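Local coordinates for protein glutathione S-transferase (PDB 2YCD) that probably conjugates glutathione to electrophilic compounds, as a bacterial member of the glutathione transferase superfamily linked to herbicide detoxification, at residues A[14-26]-A[70-82]. Residues are numbered along the deposited sequence; the frame is centred on the assembly and turned at random.
Sequences KPNPTITVFERSP and FGQIPSYEQGDLI. With GTB (S-(p-nitrobenzyl)glutathione), chain B.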
ATOM      1  N   LYS A  14      -1.513 -25.675 -17.345  1.00 33.39           N
ATOM      2  CA  LYS A  14      -1.132 -24.514 -16.548  1.00 38.74           C
ATOM      3  C   LYS A  14      -0.579 -24.956 -15.199  1.00 27.50           C
ATOM      4  O   LYS A  14      -1.255 -25.647 -14.442  1.00 29.13           O
ATOM      5  CB  LYS A  14      -2.322 -23.588 -16.357  1.00 34.76           C
ATOM      6  N   PRO A  15       0.657 -24.555 -14.889  1.00 31.03           N
ATOM      7  CA  PRO A  15       1.274 -25.015 -13.643  1.00 20.75           C
ATOM      8  C   PRO A  15       0.720 -24.280 -12.426  1.00 18.32           C
ATOM      9  O   PRO A  15       0.526 -23.063 -12.467  1.00 20.95           O
ATOM     10  CB  PRO A  15       2.746 -24.670 -13.849  1.00 31.96           C
ATOM     11  CG  PRO A  15       2.732 -23.504 -14.746  1.00 23.55           C
ATOM     12  CD  PRO A  15       1.549 -23.671 -15.658  1.00 37.95           C
ATOM     13  N   ASN A  16       0.458 -25.019 -11.355  1.00 11.79           N
ATOM     14  CA  ASN A  16       0.141 -24.432 -10.054  1.00 11.19           C
ATOM     15  C   ASN A  16       1.236 -23.456  -9.636  1.00  9.80           C
ATOM     16  O   ASN A  16       2.403 -23.686  -9.921  1.00 10.99           O
ATOM     17  CB  ASN A  16       0.098 -25.543  -9.004  1.00 10.46           C
ATOM     18  CG  ASN A  16      -1.005 -26.560  -9.244  1.00 11.78           C
ATOM     19  OD1 ASN A  16      -2.006 -26.298  -9.925  1.00 12.91           O
ATOM     20  ND2 ASN A  16      -0.820 -27.741  -8.670  1.00 11.77           N
ATOM     21  N   PRO A  17       0.868 -22.370  -8.946  1.00 10.08           N
ATOM     22  CA  PRO A  17       1.882 -21.460  -8.424  1.00  9.43           C
ATOM     23  C   PRO A  17       2.516 -21.981  -7.125  1.00  8.83           C
ATOM     24  O   PRO A  17       1.950 -22.833  -6.421  1.00  9.68           O
ATOM     25  CB  PRO A  17       1.079 -20.185  -8.154  1.00 10.90           C
ATOM     26  CG  PRO A  17      -0.258 -20.695  -7.750  1.00 10.61           C
ATOM     27  CD  PRO A  17      -0.499 -21.913  -8.637  1.00  9.66           C
ATOM     28  N   THR A  18       3.713 -21.472  -6.846  1.00  9.32           N
ATOM     29  CA  THR A  18       4.457 -21.772  -5.635  1.00  9.08           C
ATOM     30  C   THR A  18       4.712 -20.460  -4.882  1.00  9.69           C
ATOM     31  O   THR A  18       5.169 -19.482  -5.472  1.00 10.31           O
ATOM     32  CB  THR A  18       5.807 -22.439  -5.956  1.00  9.87           C
ATOM     33  OG1 THR A  18       5.547 -23.674  -6.637  1.00 11.38           O
ATOM     34  CG2 THR A  18       6.590 -22.716  -4.670  1.00 12.32           C
ATOM     35  N   ILE A  19       4.393 -20.437  -3.595  1.00  8.73           N
ATOM     36  CA  ILE A  19       4.617 -19.248  -2.786  0.69  9.14           C
ATOM     37  C   ILE A  19       5.641 -19.497  -1.691  1.00  9.04           C
ATOM     38  O   ILE A  19       5.753 -20.610  -1.163  1.00 11.05           O
ATOM     39  CB  ILE A  19       3.314 -18.713  -2.194  0.69 12.35           C
ATOM     40  CG1 ILE A  19       2.771 -19.660  -1.144  0.69  8.19           C
ATOM     41  CG2 ILE A  19       2.287 -18.442  -3.322  0.69 10.79           C
ATOM     42  CD1 ILE A  19       1.536 -19.112  -0.436  0.69 11.89           C
ATOM     43  N   THR A  20       6.418 -18.482  -1.362  1.00  9.34           N
ATOM     44  CA  THR A  20       7.376 -18.629  -0.267  1.00 10.06           C
ATOM     45  C   THR A  20       6.747 -18.229   1.056  1.00  9.60           C
ATOM     46  O   THR A  20       5.924 -17.297   1.125  1.00 12.05           O
ATOM     47  CB  THR A  20       8.643 -17.802  -0.493  1.00 10.24           C
ATOM     48  OG1 THR A  20       8.260 -16.446  -0.774  1.00 11.75           O
ATOM     49  CG2 THR A  20       9.486 -18.369  -1.656  1.00 13.96           C
ATOM     50  N   VAL A  21       7.130 -18.949   2.108  1.00  9.21           N
ATOM     51  CA  VAL A  21       6.561 -18.783   3.450  1.00 11.05           C
ATOM     52  C   VAL A  21       7.673 -19.027   4.467  1.00 11.49           C
ATOM     53  O   VAL A  21       8.713 -19.582   4.111  1.00 11.54           O
ATOM     54  CB  VAL A  21       5.405 -19.782   3.723  1.00 11.07           C
ATOM     55  CG1 VAL A  21       4.342 -19.692   2.624  1.00 11.72           C
ATOM     56  CG2 VAL A  21       5.931 -21.223   3.859  1.00 13.12           C
ATOM     57  N   PHE A  22       7.480 -18.590   5.709  1.00 11.53           N
ATOM     58  CA  PHE A  22       8.446 -18.894   6.769  1.00 12.43           C
ATOM     59  C   PHE A  22       8.454 -20.398   7.050  1.00 11.25           C
ATOM     60  O   PHE A  22       7.398 -21.022   7.169  1.00 12.78           O
ATOM     61  CB  PHE A  22       8.069 -18.212   8.095  1.00 13.12           C
ATOM     62  CG  PHE A  22       8.269 -16.719   8.136  1.00 12.36           C
ATOM     63  CD1 PHE A  22       9.541 -16.168   8.205  1.00 12.90           C
ATOM     64  CD2 PHE A  22       7.171 -15.877   8.210  1.00 11.18           C
ATOM     65  CE1 PHE A  22       9.718 -14.793   8.294  1.00 14.91           C
ATOM     66  CE2 PHE A  22       7.333 -14.498   8.290  1.00 13.60           C
ATOM     67  CZ  PHE A  22       8.605 -13.952   8.335  1.00 14.07           C
ATOM     68  N   GLU A  23       9.641 -20.975   7.193  1.00 13.07           N
ATOM     69  CA  GLU A  23       9.749 -22.316   7.760  1.00 15.90           C
ATOM     70  C   GLU A  23       9.278 -22.330   9.216  1.00 13.05           C
ATOM     71  O   GLU A  23       8.548 -23.228   9.622  1.00 16.01           O
ATOM     72  CB  GLU A  23      11.181 -22.833   7.640  1.00 16.71           C
ATOM     73  CG  GLU A  23      11.348 -24.284   8.054  1.00 20.53           C
ATOM     74  CD  GLU A  23      12.751 -24.783   7.794  1.00 37.85           C
ATOM     75  OE1 GLU A  23      13.703 -24.101   8.224  1.00 32.75           O
ATOM     76  OE2 GLU A  23      12.901 -25.842   7.145  1.00 48.39           O
ATOM     77  N   ARG A  24       9.712 -21.339   9.990  1.00 12.75           N
ATOM     78  CA  ARG A  24       9.291 -21.206  11.390  1.00 17.91           C
ATOM     79  C   ARG A  24       8.717 -19.819  11.624  1.00 16.37           C
ATOM     80  O   ARG A  24       9.428 -18.910  12.043  1.00 20.94           O
ATOM     81  CB  ARG A  24      10.476 -21.466  12.338  1.00 20.26           C
ATOM     82  CG  ARG A  24      10.991 -22.899  12.286  1.00 34.17           C
ATOM     83  CD  ARG A  24      12.361 -23.012  12.937  1.00 46.49           C
ATOM     84  NE  ARG A  24      13.048 -24.255  12.591  1.00 56.71           N
ATOM     85  CZ  ARG A  24      12.978 -25.386  13.287  1.00 55.64           C
ATOM     86  NH1 ARG A  24      12.244 -25.463  14.391  1.00 60.35           N
ATOM     87  NH2 ARG A  24      13.652 -26.449  12.874  0.41 51.81           N
ATOM     88  N   SER A  25       7.421 -19.657  11.354  1.00 14.61           N
ATOM     89  CA  SER A  25       6.807 -18.334  11.415  1.00 16.45           C
ATOM     90  C   SER A  25       6.807 -17.749  12.820  1.00 16.14           C
ATOM     91  O   SER A  25       6.536 -18.453  13.789  1.00 19.80           O
ATOM     92  CB  SER A  25       5.378 -18.375  10.901  1.00 15.15           C
ATOM     93  OG  SER A  25       4.851 -17.066  10.876  1.00 18.36           O
ATOM     94  N   PRO A  26       7.100 -16.446  12.923  1.00 17.66           N
ATOM     95  CA  PRO A  26       7.111 -15.782  14.232  1.00 20.45           C
ATOM     96  C   PRO A  26       5.703 -15.492  14.755  1.00 23.42           C
ATOM     97  O   PRO A  26       5.563 -14.876  15.808  1.00 24.55           O
ATOM     98  CB  PRO A  26       7.874 -14.481  13.958  1.00 22.77           C
ATOM     99  CG  PRO A  26       7.664 -14.212  12.493  1.00 27.07           C
ATOM    100  CD  PRO A  26       7.598 -15.578  11.842  1.00 18.69           C
ATOM    101  N   PHE A  70      13.567  -7.452  -1.467  1.00 10.10           N
ATOM    102  CA  PHE A  70      13.775  -6.924  -0.131  1.00  9.70           C
ATOM    103  C   PHE A  70      13.958  -8.036   0.901  1.00 11.52           C
ATOM    104  O   PHE A  70      13.932  -7.777   2.112  1.00 12.02           O
ATOM    105  CB  PHE A  70      12.597  -5.993   0.204  1.00 11.09           C
ATOM    106  CG  PHE A  70      12.415  -4.919  -0.836  1.00  8.75           C
ATOM    107  CD1 PHE A  70      13.266  -3.839  -0.866  1.00 11.09           C
ATOM    108  CD2 PHE A  70      11.470  -5.043  -1.842  1.00  9.54           C
ATOM    109  CE1 PHE A  70      13.164  -2.873  -1.844  1.00 12.24           C
ATOM    110  CE2 PHE A  70      11.346  -4.071  -2.833  1.00 10.78           C
ATOM    111  CZ  PHE A  70      12.202  -2.970  -2.828  1.00 10.67           C
ATOM    112  N   GLY A  71      14.140  -9.267   0.412  1.00  9.99           N
ATOM    113  CA  GLY A  71      14.427 -10.406   1.273  1.00 13.31           C
ATOM    114  C   GLY A  71      13.296 -10.791   2.208  1.00 14.35           C
ATOM    115  O   GLY A  71      13.541 -11.274   3.322  1.00 17.24           O
ATOM    116  N   GLN A  72      12.058 -10.583   1.759  1.00 11.76           N
ATOM    117  CA  GLN A  72      10.892 -10.864   2.579  1.00 10.22           C
ATOM    118  C   GLN A  72      10.007 -11.912   1.912  1.00 11.00           C
ATOM    119  O   GLN A  72      10.233 -12.295   0.763  1.00 12.77           O
ATOM    120  CB  GLN A  72      10.098  -9.575   2.831  1.00 10.50           C
ATOM    121  CG  GLN A  72      10.877  -8.569   3.680  1.00 12.19           C
ATOM    122  CD  GLN A  72      10.016  -7.477   4.244  1.00 13.09           C
ATOM    123  OE1 GLN A  72       9.403  -6.710   3.495  1.00 13.99           O
ATOM    124  NE2 GLN A  72       9.980  -7.376   5.573  1.00 13.58           N
ATOM    125  N   ILE A  73       8.988 -12.369   2.637  1.00  9.60           N
ATOM    126  CA  ILE A  73       7.951 -13.238   2.054  1.00 10.10           C
ATOM    127  C   ILE A  73       6.603 -12.491   2.103  1.00  8.57           C
ATOM    128  O   ILE A  73       6.417 -11.596   2.928  1.00  9.22           O
ATOM    129  CB  ILE A  73       7.887 -14.632   2.762  1.00 10.17           C
ATOM    130  CG1 ILE A  73       7.482 -14.527   4.243  1.00 11.82           C
ATOM    131  CG2 ILE A  73       9.230 -15.351   2.659  1.00 11.97           C
ATOM    132  CD1 ILE A  73       5.971 -14.572   4.481  1.00 12.80           C
ATOM    133  N   PRO A  74       5.655 -12.842   1.230  1.00  8.24           N
ATOM    134  CA  PRO A  74       5.705 -13.908   0.220  1.00  8.03           C
ATOM    135  C   PRO A  74       6.134 -13.458  -1.173  1.00  9.51           C
ATOM    136  O   PRO A  74       5.994 -12.298  -1.555  1.00  9.65           O
ATOM    137  CB  PRO A  74       4.242 -14.356   0.142  1.00  7.32           C
ATOM    138  CG  PRO A  74       3.462 -13.080   0.385  1.00  9.42           C
ATOM    139  CD  PRO A  74       4.293 -12.265   1.358  1.00  8.66           C
ATOM    140  N   SER A  75       6.661 -14.399  -1.943  1.00 10.13           N
ATOM    141  CA  SER A  75       6.759 -14.242  -3.388  1.00  9.21           C
ATOM    142  C   SER A  75       5.915 -15.345  -4.003  1.00  9.13           C
ATOM    143  O   SER A  75       5.493 -16.277  -3.304  1.00  9.10           O
ATOM    144  CB  SER A  75       8.224 -14.338  -3.857  1.00 12.22           C
ATOM    145  OG  SER A  75       8.801 -15.591  -3.533  1.00 15.22           O
ATOM    146  N   TYR A  76       5.703 -15.246  -5.307  1.00  9.30           N
ATOM    147  CA  TYR A  76       4.793 -16.099  -6.054  1.00  8.45           C
ATOM    148  C   TYR A  76       5.488 -16.439  -7.365  1.00 10.32           C
ATOM    149  O   TYR A  76       5.938 -15.542  -8.075  1.00 11.60           O
ATOM    150  CB  TYR A  76       3.512 -15.300  -6.310  1.00 10.81           C
ATOM    151  CG  TYR A  76       2.455 -15.889  -7.220  1.00 10.17           C
ATOM    152  CD1 TYR A  76       2.565 -15.785  -8.609  1.00 11.53           C
ATOM    153  CD2 TYR A  76       1.307 -16.451  -6.700  1.00 11.94           C
ATOM    154  CE1 TYR A  76       1.567 -16.275  -9.442  1.00 14.31           C
ATOM    155  CE2 TYR A  76       0.306 -16.939  -7.532  1.00 13.86           C
ATOM    156  CZ  TYR A  76       0.444 -16.847  -8.890  1.00 14.45           C
ATOM    157  OH  TYR A  76      -0.564 -17.346  -9.694  1.00 18.06           O
ATOM    158  N   GLU A  77       5.577 -17.726  -7.683  1.00 10.13           N
ATOM    159  CA  GLU A  77       6.223 -18.172  -8.913  1.00 11.70           C
ATOM    160  C   GLU A  77       5.295 -19.089  -9.660  1.00 13.83           C
ATOM    161  O   GLU A  77       4.762 -20.034  -9.095  1.00 13.33           O
ATOM    162  CB  GLU A  77       7.548 -18.867  -8.611  1.00 15.24           C
ATOM    163  CG  GLU A  77       8.201 -19.512  -9.825  1.00 19.37           C
ATOM    164  CD  GLU A  77       9.587 -20.090  -9.523  1.00 31.90           C
ATOM    165  OE1 GLU A  77       9.817 -20.562  -8.386  1.00 31.53           O
ATOM    166  OE2 GLU A  77      10.442 -20.083 -10.437  1.00 32.84           O
ATOM    167  N   GLN A  78       5.104 -18.807 -10.944  1.00 13.50           N
ATOM    168  CA  GLN A  78       4.236 -19.618 -11.784  1.00 14.03           C
ATOM    169  C   GLN A  78       4.772 -19.575 -13.206  1.00 15.54           C
ATOM    170  O   GLN A  78       4.665 -18.561 -13.902  1.00 15.32           O
ATOM    171  CB  GLN A  78       2.813 -19.089 -11.715  1.00 15.21           C
ATOM    172  CG  GLN A  78       1.792 -19.976 -12.390  1.00 20.02           C
ATOM    173  CD  GLN A  78       0.388 -19.460 -12.202  1.00 24.42           C
ATOM    174  OE1 GLN A  78       0.171 -18.252 -12.072  1.00 30.32           O
ATOM    175  NE2 GLN A  78      -0.575 -20.366 -12.167  1.00 22.67           N
ATOM    176  N   GLY A  79       5.387 -20.671 -13.629  1.00 19.00           N
ATOM    177  CA  GLY A  79       6.087 -20.641 -14.905  1.00 22.09           C
ATOM    178  C   GLY A  79       7.127 -19.526 -14.894  1.00 14.83           C
ATOM    179  O   GLY A  79       7.940 -19.435 -13.961  1.00 21.03           O
ATOM    180  N   ASP A  80       7.100 -18.673 -15.916  1.00 19.01           N
ATOM    181  CA  ASP A  80       8.086 -17.613 -16.060  1.00 21.31           C
ATOM    182  C   ASP A  80       7.780 -16.422 -15.177  1.00 18.53           C
ATOM    183  O   ASP A  80       8.619 -15.535 -15.034  1.00 18.72           O
ATOM    184  CB  ASP A  80       8.153 -17.126 -17.516  1.00 19.89           C
ATOM    185  CG  ASP A  80       8.867 -18.092 -18.442  1.00 31.29           C
ATOM    186  OD1 ASP A  80       9.539 -19.006 -17.949  1.00 29.71           O
ATOM    187  OD2 ASP A  80       8.756 -17.898 -19.670  1.00 34.48           O
ATOM    188  N   LEU A  81       6.573 -16.384 -14.625  1.00 16.39           N
ATOM    189  CA  LEU A  81       6.145 -15.236 -13.827  1.00 15.39           C
ATOM    190  C   LEU A  81       6.626 -15.350 -12.386  1.00 11.35           C
ATOM    191  O   LEU A  81       6.378 -16.352 -11.717  1.00 13.09           O
ATOM    192  CB  LEU A  81       4.616 -15.102 -13.824  1.00 14.63           C
ATOM    193  CG  LEU A  81       4.054 -13.919 -13.017  1.00 17.48           C
ATOM    194  CD1 LEU A  81       4.536 -12.578 -13.543  1.00 18.34           C
ATOM    195  CD2 LEU A  81       2.539 -13.953 -13.002  1.00 21.33           C
ATOM    196  N   ILE A  82       7.337 -14.332 -11.934  1.00 12.31           N
ATOM    197  CA  ILE A  82       7.675 -14.193 -10.523  1.00 12.07           C
ATOM    198  C   ILE A  82       7.108 -12.852 -10.066  1.00 11.27           C
ATOM    199  O   ILE A  82       7.357 -11.797 -10.687  1.00 12.08           O
ATOM    200  CB  ILE A  82       9.195 -14.224 -10.282  1.00 14.40           C
ATOM    201  CG1 ILE A  82       9.772 -15.566 -10.743  1.00 21.63           C
ATOM    202  CG2 ILE A  82       9.512 -13.985  -8.800  1.00 16.24           C
ATOM    203  CD1 ILE A  82      11.267 -15.702 -10.556  1.00 34.30           C
TER
HETATM  204  N1  GTB B 501       4.902  -5.165   1.344  1.00  8.55           N
HETATM  205  CA1 GTB B 501       5.270  -6.578   1.518  1.00  7.62           C
HETATM  206  C1  GTB B 501       4.094  -7.463   1.192  1.00  7.97           C
HETATM  207  O11 GTB B 501       2.962  -7.061   1.536  1.00  8.73           O
HETATM  208  O12 GTB B 501       4.291  -8.559   0.615  1.00  9.39           O
HETATM  209  CB1 GTB B 501       5.770  -6.776   2.957  1.00  9.19           C
HETATM  210  CG1 GTB B 501       6.302  -8.193   3.164  1.00 11.16           C
HETATM  211  CD1 GTB B 501       6.694  -8.445   4.607  1.00 10.41           C
HETATM  212  OE1 GTB B 501       6.590  -7.540   5.436  1.00 12.95           O
HETATM  213  N2  GTB B 501       7.121  -9.673   4.894  1.00  9.57           N
HETATM  214  CA2 GTB B 501       7.517 -10.068   6.246  1.00 10.07           C
HETATM  215  C2  GTB B 501       8.877 -10.694   6.267  1.00 12.39           C
HETATM  216  O2  GTB B 501       9.271 -11.419   5.356  1.00 10.83           O
HETATM  217  CB2 GTB B 501       6.565 -11.176   6.737  1.00  9.79           C
HETATM  218  SG2 GTB B 501       4.899 -10.662   6.984  1.00 12.60           S
HETATM  219  N3  GTB B 501       9.620 -10.433   7.345  1.00 13.82           N
HETATM  220  CA3 GTB B 501      10.938 -10.994   7.592  1.00 15.52           C
HETATM  221  C3  GTB B 501      12.057  -9.999   7.481  1.00 23.30           C
HETATM  222  O31 GTB B 501      11.792  -8.795   7.296  1.00 26.19           O
HETATM  223  O32 GTB B 501      13.218 -10.457   7.582  1.00 26.57           O
HETATM  224  C'  GTB B 501       4.931  -9.537   8.348  1.00 14.42           C
HETATM  225  C1' GTB B 501       4.614 -10.208   9.659  1.00 18.44           C
HETATM  226  C2' GTB B 501       5.639 -10.670  10.469  1.00 26.49           C
HETATM  227  C3' GTB B 501       5.339 -11.282  11.685  1.00 28.95           C
HETATM  228  C4' GTB B 501       4.012 -11.424  12.084  1.00 21.26           C
HETATM  229  N41 GTB B 501       3.709 -12.034  13.316  1.00 28.38           N
HETATM  230  O41 GTB B 501       2.555 -12.073  13.738  1.00 21.74           O
HETATM  231  O42 GTB B 501       4.617 -12.511  13.970  1.00 29.56           O
HETATM  232  C5' GTB B 501       2.991 -10.951  11.271  1.00 22.01           C
HETATM  233  C6' GTB B 501       3.289 -10.336  10.058  1.00 18.20           C
HETATM  234  O   HOH W   1       5.100 -23.148  -9.283  1.00 16.50           O
HETATM  235  O   HOH W   2       7.762 -17.950  -4.945  1.00 16.92           O
HETATM  236  O   HOH W   3       9.881 -14.511  -0.992  1.00 19.46           O
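T20 turns its hydroxyl onto the backbone of S75: a chi1 of 52° tucks OG1 back over its own main chain, where it accepts S75 N at 2.8 Å, while T20 N returns a bond to S75 O. Further along, T18 and E77 exchange two backbone hydrogen bonds as an antiparallel hydrogen-bonded pair. The tightest side-chain packing lies on the face of I19 and Y76, which helices 35-45 and 86-96 cover. There P17 CB presses obliquely on the Y76 ring, 3.4 Å from CE2, and I19 CG2 meets CD2. Y76 OH bonds Q78 OE1 at 2.6 Å from above the amide plane, and Q78 NE2 reaches P15 O almost in that plane, 2.9 Å away. Strands 18-22 and 75-78 are the central pair in the sheet of the thioredoxin-like N-terminal domain, and P74 is the cis-proline characteristic of that fold. Just before it, I73 donates N to O2 of S-(p-nitrobenzyl)glutathione and accepts N2 at its O, while its CG1 sits over one face of the F22 ring, 4.2 Å from the centroid; P26 CD covers the opposite face. The partly exposed T18/E77 end is looser and wetter: one water links N16 O, T18 OG1 and E77 O, and a second joins T18 O to S75 OG.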